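Local coordinates for protein beta-lactamase (Sphaerobacter thermophilus, PDB 4EWF) that probably hydrolyses beta-lactams to substituted beta-amino acids, as a member of the class A beta-lactamase family, at residues I9-V14 and G36-R41; G89-L94 and N115-L120. All blocks are in the same frame, centred on the assembly; numbering follows the deposited sequence. Where two conformers were deposited one is given.

The two contacts lie on opposite sides of the chain's centre, with nearest atoms about 25 Å apart, and share no helix or strand. Contact 1 is a surface contact at the edge of the five-stranded sheet, where the start of helix 12-22 meets the outermost strand 39-42. Contact 2 is mostly buried and belongs to the helical part of the fold, where the loop 89-94 rests against the first turns of helix 115-125. Their chemistry differs accordingly: contact 1 combines aromatic packing with an indole-carboxylate hydrogen bond and two water bridges to a glutamate, whereas contact 2 has aliphatic packing, a single water bridge and no direct hydrogen bond between its segments.

Contact 1. Residues I9-V14 and G36-R41; sequences IDWSGV and GGETFR
E38 and F40 carry this contact, meeting I9, W11 and V14 where the N-terminal helix 12-22 begins beside the edge strand 39-42 of the antiparallel sheet of the class A beta-lactamase fold. Ahead of the strand, T39 OG1 donates a hydrogen bond to G37 O. E38 follows with an extended side chain, CG anti to the backbone N (chi1 -177°), which carries the carboxylate across to the other segment. There W11 NE1 donates to E38 OE1 at 2.9 Å, the oxygen lying near the indole plane while the donor approaches from above the carboxylate plane. The methyl I9 CD1 meets E38 OE2 tip to tip at 3.7 Å. Two waters reinforce the pairing, one linking I9 N to E38 OE2 and the other I9 O to E38 OE1. T39 CB points away from 9-14, and the T39 side chain touches T31 and V33 of strand 27-33, to which F40 is joined by backbone bonds with I32.

F40 then slides past W11: its CB sits over one face of the indole, 3.5 Å from the centroid of the six-membered ring, while I9 CG2 lies against the opposite face, toward its rim. The two rings themselves meet obliquely, their planes at 39°. V14 CG1 stands over the centre of the F40 ring in a CH-pi contact, 3.7 Å from its centroid, while V14 CG2 lies at the edge of the indole.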
# COMPACT_ATOMS: atom_id res chain seq x y z
N ILE A 9 5.53 -18.14 18.39
CA ILE A 9 5.20 -18.20 16.97
C ILE A 9 6.19 -19.02 16.13
O ILE A 9 7.39 -18.82 16.20
CB ILE A 9 5.08 -16.78 16.35
CG1 ILE A 9 3.99 -15.98 17.06
CG2 ILE A 9 4.79 -16.87 14.87
CD1 ILE A 9 3.98 -14.52 16.70
N ASP A 10 5.65 -19.94 15.34
CA ASP A 10 6.44 -20.71 14.38
C ASP A 10 6.34 -20.02 13.02
O ASP A 10 5.28 -20.05 12.39
CB ASP A 10 5.86 -22.14 14.30
CG ASP A 10 6.66 -23.07 13.38
OD1 ASP A 10 7.48 -22.59 12.58
OD2 ASP A 10 6.44 -24.31 13.42
N TRP A 11 7.43 -19.39 12.56
CA TRP A 11 7.45 -18.69 11.27
C TRP A 11 7.88 -19.57 10.09
O TRP A 11 7.99 -19.07 8.98
CB TRP A 11 8.37 -17.46 11.31
CG TRP A 11 7.93 -16.37 12.24
CD1 TRP A 11 8.47 -16.05 13.46
CD2 TRP A 11 6.85 -15.45 12.02
NE1 TRP A 11 7.80 -14.99 14.00
CE2 TRP A 11 6.81 -14.59 13.13
CE3 TRP A 11 5.93 -15.26 10.98
CZ2 TRP A 11 5.87 -13.56 13.25
CZ3 TRP A 11 5.00 -14.23 11.09
CH2 TRP A 11 4.98 -13.39 12.22
N SER A 12 8.15 -20.84 10.33
CA SER A 12 8.67 -21.71 9.27
C SER A 12 7.78 -21.77 8.03
O SER A 12 8.28 -21.89 6.91
CB SER A 12 8.94 -23.13 9.80
OG SER A 12 7.74 -23.79 10.13
N GLY A 13 6.46 -21.67 8.21
CA GLY A 13 5.55 -21.69 7.08
C GLY A 13 5.65 -20.41 6.26
O GLY A 13 5.62 -20.44 5.03
N VAL A 14 5.79 -19.28 6.94
CA VAL A 14 6.01 -18.02 6.25
C VAL A 14 7.35 -18.05 5.48
O VAL A 14 7.42 -17.66 4.31
CB VAL A 14 6.00 -16.84 7.25
CG1 VAL A 14 6.28 -15.52 6.52
CG2 VAL A 14 4.67 -16.80 7.99
N GLY A 36 0.96 -9.32 18.78
CA GLY A 36 1.83 -9.02 19.90
C GLY A 36 2.89 -7.94 19.67
O GLY A 36 3.37 -7.32 20.62
N GLY A 37 3.26 -7.71 18.41
CA GLY A 37 4.37 -6.83 18.08
C GLY A 37 5.56 -7.61 17.54
O GLY A 37 6.50 -7.03 16.97
N GLU A 38 5.53 -8.94 17.72
CA GLU A 38 6.59 -9.78 17.16
C GLU A 38 6.63 -9.68 15.64
O GLU A 38 5.61 -9.73 14.96
CB GLU A 38 6.46 -11.25 17.59
CG GLU A 38 7.64 -12.05 17.04
CD GLU A 38 7.65 -13.50 17.47
OE1 GLU A 38 8.27 -14.31 16.74
OE2 GLU A 38 7.07 -13.83 18.53
N THR A 39 7.83 -9.56 15.09
CA THR A 39 7.96 -9.17 13.69
C THR A 39 8.78 -10.15 12.85
O THR A 39 9.92 -10.49 13.19
CB THR A 39 8.54 -7.74 13.58
OG1 THR A 39 7.64 -6.84 14.23
CG2 THR A 39 8.70 -7.32 12.11
N PHE A 40 8.19 -10.63 11.77
CA PHE A 40 8.93 -11.42 10.80
C PHE A 40 9.51 -10.47 9.74
O PHE A 40 8.79 -9.60 9.21
CB PHE A 40 8.01 -12.42 10.12
CG PHE A 40 8.64 -13.15 8.96
CD1 PHE A 40 9.28 -14.37 9.16
CD2 PHE A 40 8.58 -12.62 7.68
CE1 PHE A 40 9.86 -15.04 8.09
CE2 PHE A 40 9.15 -13.28 6.60
CZ PHE A 40 9.79 -14.48 6.80
N ARG A 41 10.79 -10.64 9.43
CA ARG A 41 11.47 -9.83 8.43
C ARG A 41 12.26 -10.72 7.48
O ARG A 41 13.02 -11.61 7.91
CB ARG A 41 12.44 -8.83 9.10
CG ARG A 41 11.78 -7.74 9.92
CD ARG A 41 12.77 -6.63 10.33
NE ARG A 41 12.31 -5.95 11.55
CZ ARG A 41 11.55 -4.86 11.55
NH1 ARG A 41 11.18 -4.30 10.41
NH2 ARG A 41 11.17 -4.31 12.70
O HOH W 1 6.48 -15.99 19.82
O HOH W 2 8.92 -16.83 17.12

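Contact 2. Residues G89-L94 and N115-L120; sequences GVLLHL and NTATNL. With SO4 (sulfate ion), chain F.
L91 and T116 meet just behind what is probably the Ser-Asp-Asn motif of class A beta-lactamases, formed here by S113, D114 and N115. N115 OD1 hydrogen-bonds to K55 NZ, the lysine of a likely SxxK motif, and N115 ND2 hydrogen-bonds to P86 O, so the first residue of helix 115-125 faces the probable active site while the next two residues receive the loop 89-94. At the start of that loop G89 passes close to the helix, its CA 4.4 Å from N115 N.

L91 supplies the apolar part of the contact. Its CB lies 3.8 Å from T116 CB and nearly as close to T116 CG2. With CG anti to the carbonyl carbon (chi1 -65°) and the chain extended beyond it, L91 CD1 reaches A117, coming 3.9 Å from A117 CB.

A water supplies the polar part. It accepts from L92 N at 3.0 Å and pairs with T116 OG1 at 2.8 Å, bridging two atoms that are themselves 3.9 Å apart. T116 OG1 is also hydrogen-bonded to A85 N, so the hydroxyl joins the helix to two points of the same long loop, and D114 adds to this link, its OD1 accepting from both V90 N and L91 N and its OD2 from A117 N.

The loop, which includes the short 3-10 segment 91-93, connects strand 76-78 to strand 99-101 and lies against the beginning of helix 115-125. Helix 102-111 packs against both partners, through L108 on L91 and T109 on A117, while helix 55-67 touches T118 through K55 and L58.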
# COMPACT_ATOMS: atom_id res chain seq x y z
N GLY A 89 -6.37 3.35 -13.60
CA GLY A 89 -7.27 4.45 -13.33
C GLY A 89 -8.43 4.50 -14.31
O GLY A 89 -8.51 3.72 -15.26
N VAL A 90 -9.34 5.42 -14.05
CA VAL A 90 -10.52 5.58 -14.89
C VAL A 90 -10.61 7.02 -15.44
O VAL A 90 -11.15 7.27 -16.55
CB VAL A 90 -11.77 5.13 -14.09
CG1 VAL A 90 -12.18 6.16 -13.04
CG2 VAL A 90 -12.89 4.81 -15.01
N LEU A 91 -10.06 7.97 -14.70
CA LEU A 91 -10.15 9.38 -15.10
C LEU A 91 -9.56 9.65 -16.48
O LEU A 91 -10.05 10.51 -17.21
CB LEU A 91 -9.49 10.31 -14.07
CG LEU A 91 -10.18 10.34 -12.69
CD1 LEU A 91 -9.46 11.30 -11.74
CD2 LEU A 91 -11.66 10.72 -12.83
N LEU A 92 -8.52 8.91 -16.84
CA LEU A 92 -7.91 9.13 -18.14
C LEU A 92 -8.87 8.99 -19.29
O LEU A 92 -8.60 9.51 -20.35
CB LEU A 92 -6.66 8.28 -18.39
CG LEU A 92 -6.46 6.78 -18.11
CD1 LEU A 92 -7.70 5.97 -17.74
CD2 LEU A 92 -5.65 6.14 -19.24
N HIS A 93 -9.99 8.29 -19.09
CA HIS A 93 -10.94 8.08 -20.18
C HIS A 93 -12.27 8.81 -19.98
O HIS A 93 -13.18 8.67 -20.80
CB HIS A 93 -11.22 6.59 -20.38
CG HIS A 93 -10.01 5.80 -20.76
ND1 HIS A 93 -9.26 6.08 -21.88
CD2 HIS A 93 -9.42 4.72 -20.18
CE1 HIS A 93 -8.25 5.23 -21.97
NE2 HIS A 93 -8.33 4.39 -20.95
N LEU A 94 -12.39 9.57 -18.90
CA LEU A 94 -13.63 10.29 -18.63
C LEU A 94 -13.54 11.69 -19.21
O LEU A 94 -12.44 12.18 -19.48
CB LEU A 94 -13.90 10.35 -17.12
CG LEU A 94 -14.10 8.99 -16.45
CD1 LEU A 94 -14.50 9.21 -14.98
CD2 LEU A 94 -15.18 8.17 -17.17
N ASN A 115 -4.02 6.83 -11.56
CA ASN A 115 -2.79 7.61 -11.74
C ASN A 115 -3.07 9.10 -11.97
O ASN A 115 -2.31 9.94 -11.52
CB ASN A 115 -1.95 7.04 -12.90
CG ASN A 115 -1.16 5.78 -12.51
OD1 ASN A 115 -1.05 5.44 -11.34
ND2 ASN A 115 -0.61 5.10 -13.51
N THR A 116 -4.15 9.42 -12.68
CA THR A 116 -4.54 10.82 -12.86
C THR A 116 -4.90 11.46 -11.50
O THR A 116 -4.41 12.55 -11.16
CB THR A 116 -5.74 10.96 -13.81
OG1 THR A 116 -5.37 10.48 -15.12
CG2 THR A 116 -6.16 12.42 -13.92
N ALA A 117 -5.74 10.78 -10.74
CA ALA A 117 -6.14 11.27 -9.42
C ALA A 117 -4.92 11.46 -8.53
O ALA A 117 -4.81 12.44 -7.78
CB ALA A 117 -7.10 10.30 -8.77
N THR A 118 -3.99 10.52 -8.62
CA THR A 118 -2.75 10.56 -7.85
C THR A 118 -1.94 11.81 -8.18
O THR A 118 -1.54 12.55 -7.27
CB THR A 118 -1.88 9.32 -8.10
OG1 THR A 118 -2.60 8.16 -7.68
CG2 THR A 118 -0.57 9.42 -7.32
N ASN A 119 -1.71 12.05 -9.47
CA ASN A 119 -0.94 13.21 -9.91
C ASN A 119 -1.61 14.55 -9.59
O ASN A 119 -0.93 15.56 -9.36
CB ASN A 119 -0.58 13.12 -11.39
CG ASN A 119 0.38 11.96 -11.68
OD1 ASN A 119 0.92 11.36 -10.75
ND2 ASN A 119 0.60 11.66 -12.96
N LEU A 120 -2.94 14.56 -9.57
CA LEU A 120 -3.70 15.74 -9.13
C LEU A 120 -3.47 16.03 -7.63
O LEU A 120 -3.29 17.19 -7.25
CB LEU A 120 -5.18 15.55 -9.44
CG LEU A 120 -5.60 15.70 -10.91
CD1 LEU A 120 -7.06 15.26 -11.11
CD2 LEU A 120 -5.39 17.14 -11.41
S SO4 F . -9.82 8.29 -24.66
O1 SO4 F . -9.02 9.52 -24.69
O2 SO4 F . -9.96 7.84 -23.28
O3 SO4 F . -11.15 8.54 -25.21
O4 SO4 F . -9.15 7.25 -25.44
O HOH W 3 -6.65 8.01 -14.67